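Local structure of type I site-specific restriction-modification system, R (Restriction) subunit (Vibrio vulnificus, 3H1T) at residues 68-73 against 548-553; 336-341 against 348-353; 428-433 against 457-462. The protein probably binds DNA and hydrolyses ATP as the restriction subunit of a type I restriction enzyme, of which this is the N-terminal part with both helicase-like domains. One frame throughout, in Å; residues are numbered along the deposited sequence.

Interaction 1. Residues 68-73 against 548-553; sequences VQRGEQ and GKLWFN
L550 is the first residue of 548-553 to meet the other segment: its CD1 lies 3.7 Å from CG2 of V68, a plain methyl-to-methyl contact. Just before it, G548 and K549 form a G1 beta bulge opposite R544, while the amine of K549 is tied down by the backbone oxygens of P516, C518, G540 and R542. The other methyl of L550, CD2, lies 4.4 Å from R70 NH1. That guanidinium is held mainly from outside, by the carbonyl of G59 at NE and a salt bridge from NH1 to E545, so L550 packs beside a charged group whose NE and NH1 already have partners.

W551 follows. With chi1 at 56°, CG sits between the backbone N and the carbonyl carbon, and the indole reaches across to V68, whose CG1 stands 4.2 Å from NE1. The two side chains run at about a right angle. V68 thus divides its two methyls between the leucine and the tryptophan. The indole also meets R375 in a cation-pi contact and F63 edge-to-face.

Beyond it, F552 and N553 enter strand 552-556, which lies between strands 518-524 and 374-381 in the second helicase-like sheet. The small hairpin 61-64/67-70, inserted between strands 49-55 and 75-81 of the N-terminal sheet, therefore rests on the loop leading into strand 552-556.

Interaction 2. Residues 336-341 against 348-353; sequences GMTATP and DTYRYF
The hydroxyl of Y350 makes the central contact, donating a hydrogen bond of 2.8 Å from OH to the O of T340. It arrives in the carbonyl plane on a lone pair, with a C=O...O angle of 130°. The same hydroxyl comes within 3.4 Å of T338 CG2, which approaches obliquely to the ring, and within 3.2 Å of P341 CA, so the end of the tyrosine is hemmed in by the bend after the strand. At the other end, F353 lays its ring over G336: CA sits 4.2 Å from the ring centroid and 16° off its normal, a CH-pi contact that relies on the glycine having no side chain. Y352 CD1 covers the opposite face.

Further out, Y350 OH is also hydrogen-bonded to T204 OG1 on strand 200-205. T338 OG1, set anti to the backbone N by a chi1 of -171°, bonds to E310, as does the amide of A339; this torsion leaves CG2 for the Y350 hydroxyl. T340 OG1 is held by N346 ND2.

T338-A339-T340 is probably helicase motif III and E310 the motif II (DECH) glutamate, consistent with the link by which superfamily 2 motors are thought to couple ATP hydrolysis to movement.

Interaction 3. Residues 428-433 against 457-462; sequences HLTDFM and RALNNL
T430 and L462 face each other as the nearest CA pair of the two segments, 7.0 Å apart. The short axes approach to 10.2 Å and cross at -42°, with both helices running in broadly the same direction.

Van der Waals packing makes up the direct contact. T430 OG1 lies 3.6 Å from L462 CB, and the chain of L462 continues past it, crossing the threonine at a slant. L459 comes at the hydroxyl roughly at a right angle to that approach, its CD1 4.1 Å from T430 OG1. The oxygen thus sits in the corner formed by two leucines one helical turn apart. A looser leucine pair extends the patch: L429 CD2 and L459 CD2 are 4.4 Å apart. L429 has CG anti to its backbone N (chi1 -180°), a setting that lets its side chain meet the sheet as well as L459.

Hydrogen bonding concerns mainly T430. A chi1 of -65° sets OG1 beside the backbone N, from where it bonds back to the carbonyl of A426, one turn earlier in its own helix. A second bond joins it to N463 ND2, just past the end of 457-462, so the buried hydroxyl has a polar partner belonging to each side of the contact. N463 is itself bonded to the O of L459.

A426 fills in beside the patch, touching A458, L459 and L462. Below, L429 rests on V444 of strand 441-446 and L459 on I502 of strand 502-505, which M433 also touches. Helices 422-436 and 449-462 therefore pack side by side on one face of the sheet of the second RecA-like domain, joined in sequence through strand 441-446.

Overall arrangement
From the N terminus, the chain interrupts the six-stranded N-terminal sheet to form the hairpin carrying 68-73, which it meets again only 475 residues later, at 548-553. Interaction 1 thus closes a very long loop, within which the other two are nested. Interaction 2 closes a short one, from the end of strand 333-338 to helix 347-352 in the first helicase-like domain. Interaction 3 follows in series, joining two helices of the second. Interactions 1 and 3 meet where N553 ND2 packs 4.0 Å from F432 CZ; interactions 1 and 2 stay apart, on opposite sides of the chain's centre, with nearest atoms about 13 Å apart.

Interaction 1. Residues 68-73 against 548-553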
loop_
_atom_site.group_PDB
_atom_site.type_symbol
_atom_site.label_atom_id
_atom_site.label_comp_id
_atom_site.label_asym_id
_atom_site.label_seq_id
_atom_site.Cartn_x
_atom_site.Cartn_y
_atom_site.Cartn_z
ATOM N N VAL A 68 -2.001 -24.364 1.477
ATOM C CA VAL A 68 -2.255 -23.002 0.977
ATOM C C VAL A 68 -2.270 -22.802 -0.539
ATOM O O VAL A 68 -1.598 -23.525 -1.269
ATOM C CB VAL A 68 -1.195 -21.994 1.558
ATOM C CG1 VAL A 68 -0.685 -22.493 2.908
ATOM C CG2 VAL A 68 -0.049 -21.788 0.578
ATOM N N GLN A 69 -3.027 -21.796 -0.987
ATOM C CA GLN A 69 -3.147 -21.454 -2.413
ATOM C C GLN A 69 -3.806 -20.088 -2.626
ATOM O O GLN A 69 -4.301 -19.470 -1.689
ATOM C CB GLN A 69 -3.985 -22.519 -3.145
ATOM C CG GLN A 69 -5.339 -22.762 -2.496
ATOM C CD GLN A 69 -6.210 -23.731 -3.267
ATOM O OE1 GLN A 69 -6.765 -23.392 -4.313
ATOM N NE2 GLN A 69 -6.329 -24.950 -2.758
ATOM N N ARG A 70 -3.788 -19.616 -3.866
ATOM C CA ARG A 70 -4.427 -18.358 -4.224
ATOM C C ARG A 70 -5.754 -18.789 -4.847
ATOM O O ARG A 70 -5.808 -19.806 -5.525
ATOM C CB ARG A 70 -3.597 -17.607 -5.285
ATOM C CG ARG A 70 -2.119 -17.449 -4.989
ATOM C CD ARG A 70 -1.464 -16.505 -5.981
ATOM N NE ARG A 70 -1.510 -15.120 -5.521
ATOM C CZ ARG A 70 -0.476 -14.475 -4.993
ATOM N NH1 ARG A 70 0.689 -15.085 -4.858
ATOM N NH2 ARG A 70 -0.612 -13.221 -4.599
ATOM N N GLY A 71 -6.838 -18.078 -4.584
ATOM C CA GLY A 71 -8.085 -18.407 -5.247
ATOM C C GLY A 71 -8.225 -17.141 -6.046
ATOM O O GLY A 71 -7.335 -16.825 -6.824
ATOM N N GLU A 72 -9.383 -16.506 -5.965
ATOM C CA GLU A 72 -9.597 -15.190 -6.558
ATOM C C GLU A 72 -9.163 -14.963 -8.026
ATOM O O GLU A 72 -9.520 -15.743 -8.887
ATOM C CB GLU A 72 -8.847 -14.204 -5.641
ATOM C CG GLU A 72 -9.338 -12.743 -5.639
ATOM C CD GLU A 72 -10.595 -12.505 -4.812
ATOM O OE1 GLU A 72 -10.892 -13.298 -3.889
ATOM O OE2 GLU A 72 -11.273 -11.495 -5.102
ATOM N N GLN A 73 -8.436 -13.854 -8.255
ATOM C CA GLN A 73 -7.958 -13.402 -9.580
ATOM C C GLN A 73 -9.072 -12.604 -10.256
ATOM O O GLN A 73 -9.801 -13.136 -11.069
ATOM C CB GLN A 73 -7.534 -14.580 -10.450
ATOM C CG GLN A 73 -6.051 -14.913 -10.430
ATOM C CD GLN A 73 -5.265 -14.005 -11.341
ATOM O OE1 GLN A 73 -4.505 -14.456 -12.206
ATOM N NE2 GLN A 73 -5.449 -12.713 -11.160
ATOM N N GLY A 548 8.964 -18.739 -0.680
ATOM C CA GLY A 548 8.091 -19.362 0.302
ATOM C C GLY A 548 7.371 -18.420 1.251
ATOM O O GLY A 548 6.845 -18.853 2.281
ATOM N N LYS A 549 7.325 -17.135 0.917
ATOM C CA LYS A 549 6.651 -16.173 1.777
ATOM C C LYS A 549 5.249 -15.858 1.263
ATOM O O LYS A 549 5.092 -15.092 0.310
ATOM C CB LYS A 549 7.480 -14.890 1.868
ATOM C CG LYS A 549 6.757 -13.731 2.536
ATOM C CD LYS A 549 6.266 -14.120 3.916
ATOM C CE LYS A 549 5.464 -13.003 4.556
ATOM N NZ LYS A 549 6.269 -11.760 4.700
ATOM N N LEU A 550 4.235 -16.450 1.894
ATOM C CA LEU A 550 2.844 -16.220 1.495
ATOM C C LEU A 550 1.945 -15.634 2.580
ATOM O O LEU A 550 0.931 -15.011 2.271
ATOM C CB LEU A 550 2.224 -17.515 0.969
ATOM C CG LEU A 550 2.878 -17.995 -0.324
ATOM C CD1 LEU A 550 2.338 -19.358 -0.737
ATOM C CD2 LEU A 550 2.630 -16.957 -1.395
ATOM N N TRP A 551 2.302 -15.846 3.841
ATOM C CA TRP A 551 1.531 -15.310 4.963
ATOM C C TRP A 551 2.449 -15.198 6.167
ATOM O O TRP A 551 3.592 -15.642 6.110
ATOM C CB TRP A 551 0.333 -16.222 5.290
ATOM C CG TRP A 551 0.714 -17.637 5.584
ATOM C CD1 TRP A 551 0.990 -18.619 4.676
ATOM C CD2 TRP A 551 0.931 -18.216 6.877
ATOM N NE1 TRP A 551 1.370 -19.774 5.321
ATOM C CE2 TRP A 551 1.346 -19.552 6.673
ATOM C CE3 TRP A 551 0.821 -17.736 8.188
ATOM C CZ2 TRP A 551 1.651 -20.416 7.735
ATOM C CZ3 TRP A 551 1.122 -18.598 9.245
ATOM C CH2 TRP A 551 1.536 -19.920 9.009
ATOM N N PHE A 552 1.965 -14.598 7.250
ATOM C CA PHE A 552 2.792 -14.469 8.442
ATOM C C PHE A 552 2.029 -14.542 9.759
ATOM O O PHE A 552 0.799 -14.466 9.782
ATOM C CB PHE A 552 3.588 -13.162 8.402
ATOM C CG PHE A 552 2.748 -11.931 8.535
ATOM C CD1 PHE A 552 1.925 -11.502 7.484
ATOM C CD2 PHE A 552 2.797 -11.174 9.700
ATOM C CE1 PHE A 552 1.169 -10.328 7.598
ATOM C CE2 PHE A 552 2.045 -10.003 9.825
ATOM C CZ PHE A 552 1.230 -9.577 8.776
ATOM N N ASN A 553 2.776 -14.691 10.853
ATOM C CA ASN A 553 2.223 -14.777 12.204
ATOM C C ASN A 553 2.489 -13.525 13.009
ATOM O O ASN A 553 3.526 -12.895 12.863
ATOM C CB ASN A 553 2.860 -15.940 12.990
ATOM C CG ASN A 553 2.746 -17.252 12.298
ATOM O OD1 ASN A 553 1.669 -17.840 12.244
ATOM N ND2 ASN A 553 3.853 -17.729 11.750
#

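Interaction 2. Residues 336-341 against 348-353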
loop_
_atom_site.group_PDB
_atom_site.type_symbol
_atom_site.label_atom_id
_atom_site.label_comp_id
_atom_site.label_asym_id
_atom_site.label_seq_id
_atom_site.Cartn_x
_atom_site.Cartn_y
_atom_site.Cartn_z
ATOM N N GLY A 336 0.216 14.776 0.084
ATOM C CA GLY A 336 0.670 13.995 1.208
ATOM C C GLY A 336 0.250 12.540 1.097
ATOM O O GLY A 336 -0.864 12.209 0.669
HETATM N N MSE A 337 1.153 11.645 1.470
HETATM C CA MSE A 337 0.851 10.227 1.439
HETATM C C MSE A 337 1.024 9.723 2.864
HETATM O O MSE A 337 1.930 10.155 3.572
HETATM C CB MSE A 337 1.794 9.499 0.482
HETATM C CG MSE A 337 1.892 10.150 -0.894
HETATM SE SE MSE A 337 2.611 9.001 -2.264
HETATM C CE MSE A 337 4.482 8.963 -1.739
ATOM N N THR A 338 0.143 8.820 3.286
ATOM C CA THR A 338 0.201 8.261 4.626
ATOM C C THR A 338 -0.136 6.789 4.515
ATOM O O THR A 338 -0.786 6.376 3.560
ATOM C CB THR A 338 -0.794 8.987 5.576
ATOM O OG1 THR A 338 -0.560 8.568 6.928
ATOM C CG2 THR A 338 -2.238 8.690 5.190
ATOM N N ALA A 339 0.310 5.986 5.471
ATOM C CA ALA A 339 0.046 4.553 5.422
ATOM C C ALA A 339 -1.059 4.094 6.379
ATOM O O ALA A 339 -1.454 2.936 6.368
ATOM C CB ALA A 339 1.340 3.785 5.703
ATOM N N THR A 340 -1.562 5.003 7.197
ATOM C CA THR A 340 -2.612 4.656 8.140
ATOM C C THR A 340 -3.825 5.550 7.891
ATOM O O THR A 340 -3.674 6.720 7.546
ATOM C CB THR A 340 -2.094 4.805 9.596
ATOM O OG1 THR A 340 -1.869 6.181 9.888
ATOM C CG2 THR A 340 -0.752 4.088 9.749
ATOM N N PRO A 341 -5.048 5.003 8.037
ATOM C CA PRO A 341 -6.272 5.777 7.812
ATOM C C PRO A 341 -6.593 6.684 8.997
ATOM O O PRO A 341 -5.944 6.609 10.031
ATOM C CB PRO A 341 -7.315 4.695 7.624
ATOM C CG PRO A 341 -6.899 3.696 8.650
ATOM C CD PRO A 341 -5.379 3.619 8.428
ATOM N N ASP A 348 -4.721 15.328 12.992
ATOM C CA ASP A 348 -4.095 16.534 12.433
ATOM C C ASP A 348 -3.662 16.367 10.974
ATOM O O ASP A 348 -3.660 17.336 10.195
ATOM C CB ASP A 348 -2.909 16.987 13.285
ATOM C CG ASP A 348 -3.347 17.620 14.599
ATOM O OD1 ASP A 348 -4.569 17.866 14.762
ATOM O OD2 ASP A 348 -2.467 17.885 15.457
ATOM N N THR A 349 -3.295 15.153 10.597
ATOM C CA THR A 349 -2.899 14.912 9.227
ATOM C C THR A 349 -4.080 15.064 8.294
ATOM O O THR A 349 -3.965 15.700 7.249
ATOM C CB THR A 349 -2.312 13.513 9.064
ATOM O OG1 THR A 349 -0.983 13.523 9.588
ATOM C CG2 THR A 349 -2.270 13.114 7.590
ATOM N N TYR A 350 -5.215 14.481 8.668
ATOM C CA TYR A 350 -6.412 14.565 7.843
ATOM C C TYR A 350 -7.051 15.937 7.890
ATOM O O TYR A 350 -7.891 16.258 7.052
ATOM C CB TYR A 350 -7.403 13.481 8.248
ATOM C CG TYR A 350 -6.935 12.101 7.827
ATOM C CD1 TYR A 350 -5.800 11.515 8.408
ATOM C CD2 TYR A 350 -7.562 11.421 6.780
ATOM C CE1 TYR A 350 -5.305 10.291 7.949
ATOM C CE2 TYR A 350 -7.069 10.213 6.312
ATOM C CZ TYR A 350 -5.944 9.651 6.893
ATOM O OH TYR A 350 -5.459 8.471 6.390
ATOM N N ARG A 351 -6.643 16.747 8.869
ATOM C CA ARG A 351 -7.149 18.112 9.011
ATOM C C ARG A 351 -6.353 19.046 8.106
ATOM O O ARG A 351 -6.902 19.935 7.467
ATOM C CB ARG A 351 -7.033 18.577 10.466
ATOM C CG ARG A 351 -8.116 18.024 11.378
ATOM C CD ARG A 351 -7.785 18.185 12.852
ATOM N NE ARG A 351 -8.859 17.714 13.716
ATOM C CZ ARG A 351 -8.664 17.115 14.885
ATOM N NH1 ARG A 351 -7.422 16.918 15.322
ATOM N NH2 ARG A 351 -9.707 16.709 15.618
ATOM N N TYR A 352 -5.046 18.840 8.052
ATOM C CA TYR A 352 -4.205 19.674 7.209
ATOM C C TYR A 352 -4.361 19.349 5.723
ATOM O O TYR A 352 -4.555 20.250 4.914
ATOM C CB TYR A 352 -2.740 19.534 7.631
ATOM C CG TYR A 352 -1.788 20.432 6.878
ATOM C CD1 TYR A 352 -1.246 20.040 5.653
ATOM C CD2 TYR A 352 -1.434 21.682 7.388
ATOM C CE1 TYR A 352 -0.372 20.880 4.951
ATOM C CE2 TYR A 352 -0.568 22.530 6.700
ATOM C CZ TYR A 352 -0.043 22.132 5.486
ATOM O OH TYR A 352 0.776 23.003 4.801
ATOM N N PHE A 353 -4.303 18.067 5.357
ATOM C CA PHE A 353 -4.427 17.682 3.951
ATOM C C PHE A 353 -5.854 17.405 3.505
ATOM O O PHE A 353 -6.135 17.365 2.314
ATOM C CB PHE A 353 -3.555 16.459 3.650
ATOM C CG PHE A 353 -2.084 16.720 3.765
ATOM C CD1 PHE A 353 -1.399 17.408 2.762
ATOM C CD2 PHE A 353 -1.368 16.258 4.870
ATOM C CE1 PHE A 353 -0.014 17.629 2.858
ATOM C CE2 PHE A 353 0.009 16.474 4.979
ATOM C CZ PHE A 353 0.688 17.160 3.968
#

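Interaction 3. Residues 428-433 against 457-462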
loop_
_atom_site.group_PDB
_atom_site.type_symbol
_atom_site.label_atom_id
_atom_site.label_comp_id
_atom_site.label_asym_id
_atom_site.label_seq_id
_atom_site.Cartn_x
_atom_site.Cartn_y
_atom_site.Cartn_z
ATOM N N HIS A 428 8.612 -19.336 25.349
ATOM C CA HIS A 428 7.447 -19.610 24.523
ATOM C C HIS A 428 7.690 -19.404 23.026
ATOM O O HIS A 428 7.230 -20.201 22.213
ATOM C CB HIS A 428 6.271 -18.760 24.981
ATOM C CG HIS A 428 5.050 -18.953 24.147
ATOM N ND1 HIS A 428 4.854 -18.281 22.961
ATOM C CD2 HIS A 428 4.000 -19.796 24.285
ATOM C CE1 HIS A 428 3.735 -18.705 22.401
ATOM N NE2 HIS A 428 3.198 -19.624 23.183
ATOM N N LEU A 429 8.427 -18.355 22.665
ATOM C CA LEU A 429 8.731 -18.090 21.260
ATOM C C LEU A 429 9.615 -19.202 20.684
ATOM O O LEU A 429 9.423 -19.655 19.542
ATOM C CB LEU A 429 9.437 -16.734 21.123
ATOM C CG LEU A 429 9.828 -16.274 19.717
ATOM C CD1 LEU A 429 8.644 -16.476 18.789
ATOM C CD2 LEU A 429 10.260 -14.813 19.737
ATOM N N THR A 430 10.578 -19.652 21.487
ATOM C CA THR A 430 11.503 -20.701 21.061
ATOM C C THR A 430 10.798 -22.024 20.814
ATOM O O THR A 430 11.084 -22.704 19.827
ATOM C CB THR A 430 12.635 -20.914 22.103
ATOM O OG1 THR A 430 13.440 -19.729 22.170
ATOM C CG2 THR A 430 13.519 -22.110 21.716
ATOM N N ASP A 431 9.890 -22.393 21.715
ATOM C CA ASP A 431 9.139 -23.645 21.573
ATOM C C ASP A 431 8.267 -23.538 20.343
ATOM O O ASP A 431 8.162 -24.482 19.565
ATOM C CB ASP A 431 8.249 -23.901 22.792
ATOM C CG ASP A 431 9.024 -24.410 23.996
ATOM O OD1 ASP A 431 10.213 -24.780 23.856
ATOM O OD2 ASP A 431 8.416 -24.459 25.091
ATOM N N PHE A 432 7.651 -22.372 20.164
ATOM C CA PHE A 432 6.793 -22.127 19.015
ATOM C C PHE A 432 7.612 -22.349 17.752
ATOM O O PHE A 432 7.246 -23.146 16.895
ATOM C CB PHE A 432 6.229 -20.693 19.065
ATOM C CG PHE A 432 5.572 -20.252 17.785
ATOM C CD1 PHE A 432 6.336 -19.735 16.737
ATOM C CD2 PHE A 432 4.192 -20.361 17.615
ATOM C CE1 PHE A 432 5.738 -19.330 15.540
ATOM C CE2 PHE A 432 3.581 -19.961 16.420
ATOM C CZ PHE A 432 4.359 -19.444 15.377
HETATM N N MSE A 433 8.734 -21.654 17.640
HETATM C CA MSE A 433 9.584 -21.805 16.468
HETATM C C MSE A 433 10.106 -23.232 16.274
HETATM O O MSE A 433 10.307 -23.672 15.141
HETATM C CB MSE A 433 10.748 -20.812 16.544
HETATM C CG MSE A 433 10.281 -19.362 16.455
HETATM SE SE MSE A 433 11.688 -18.016 16.399
HETATM C CE MSE A 433 12.351 -18.372 14.600
ATOM N N ARG A 457 19.859 -11.969 24.303
ATOM C CA ARG A 457 20.694 -12.896 25.064
ATOM C C ARG A 457 19.921 -14.129 25.478
ATOM O O ARG A 457 20.415 -15.250 25.350
ATOM C CB ARG A 457 21.257 -12.224 26.314
ATOM C CG ARG A 457 22.143 -13.141 27.163
ATOM C CD ARG A 457 22.770 -12.418 28.354
ATOM N NE ARG A 457 23.441 -11.186 27.947
ATOM C CZ ARG A 457 22.900 -9.975 28.061
ATOM N NH1 ARG A 457 21.686 -9.839 28.575
ATOM N NH2 ARG A 457 23.564 -8.904 27.654
ATOM N N ALA A 458 18.705 -13.924 25.977
ATOM C CA ALA A 458 17.884 -15.049 26.397
ATOM C C ALA A 458 17.614 -15.985 25.231
ATOM O O ALA A 458 17.873 -17.180 25.296
ATOM C CB ALA A 458 16.577 -14.551 26.966
ATOM N N LEU A 459 17.076 -15.418 24.161
ATOM C CA LEU A 459 16.732 -16.173 22.962
ATOM C C LEU A 459 17.971 -16.917 22.433
ATOM O O LEU A 459 17.872 -18.056 21.966
ATOM C CB LEU A 459 16.179 -15.195 21.913
ATOM C CG LEU A 459 14.716 -15.171 21.410
ATOM C CD1 LEU A 459 13.726 -15.629 22.464
ATOM C CD2 LEU A 459 14.400 -13.751 20.953
ATOM N N ASN A 460 19.137 -16.272 22.511
ATOM C CA ASN A 460 20.391 -16.876 22.043
ATOM C C ASN A 460 20.710 -18.136 22.819
ATOM O O ASN A 460 20.962 -19.186 22.236
ATOM C CB ASN A 460 21.560 -15.901 22.193
ATOM C CG ASN A 460 22.913 -16.561 21.919
ATOM O OD1 ASN A 460 23.431 -17.317 22.739
ATOM N ND2 ASN A 460 23.482 -16.281 20.756
ATOM N N ASN A 461 20.697 -18.027 24.139
ATOM C CA ASN A 461 20.990 -19.171 24.981
ATOM C C ASN A 461 19.950 -20.280 24.883
ATOM O O ASN A 461 20.279 -21.445 25.073
ATOM C CB ASN A 461 21.148 -18.731 26.433
ATOM C CG ASN A 461 22.307 -17.785 26.623
ATOM O OD1 ASN A 461 23.196 -17.699 25.775
ATOM N ND2 ASN A 461 22.313 -17.076 27.741
ATOM N N LEU A 462 18.698 -19.922 24.602
ATOM C CA LEU A 462 17.637 -20.914 24.452
ATOM C C LEU A 462 17.861 -21.683 23.148
ATOM O O LEU A 462 17.373 -22.797 22.979
ATOM C CB LEU A 462 16.269 -20.237 24.362
ATOM C CG LEU A 462 15.248 -20.163 25.505
ATOM C CD1 LEU A 462 15.583 -21.207 26.554
ATOM C CD2 LEU A 462 15.243 -18.769 26.106
#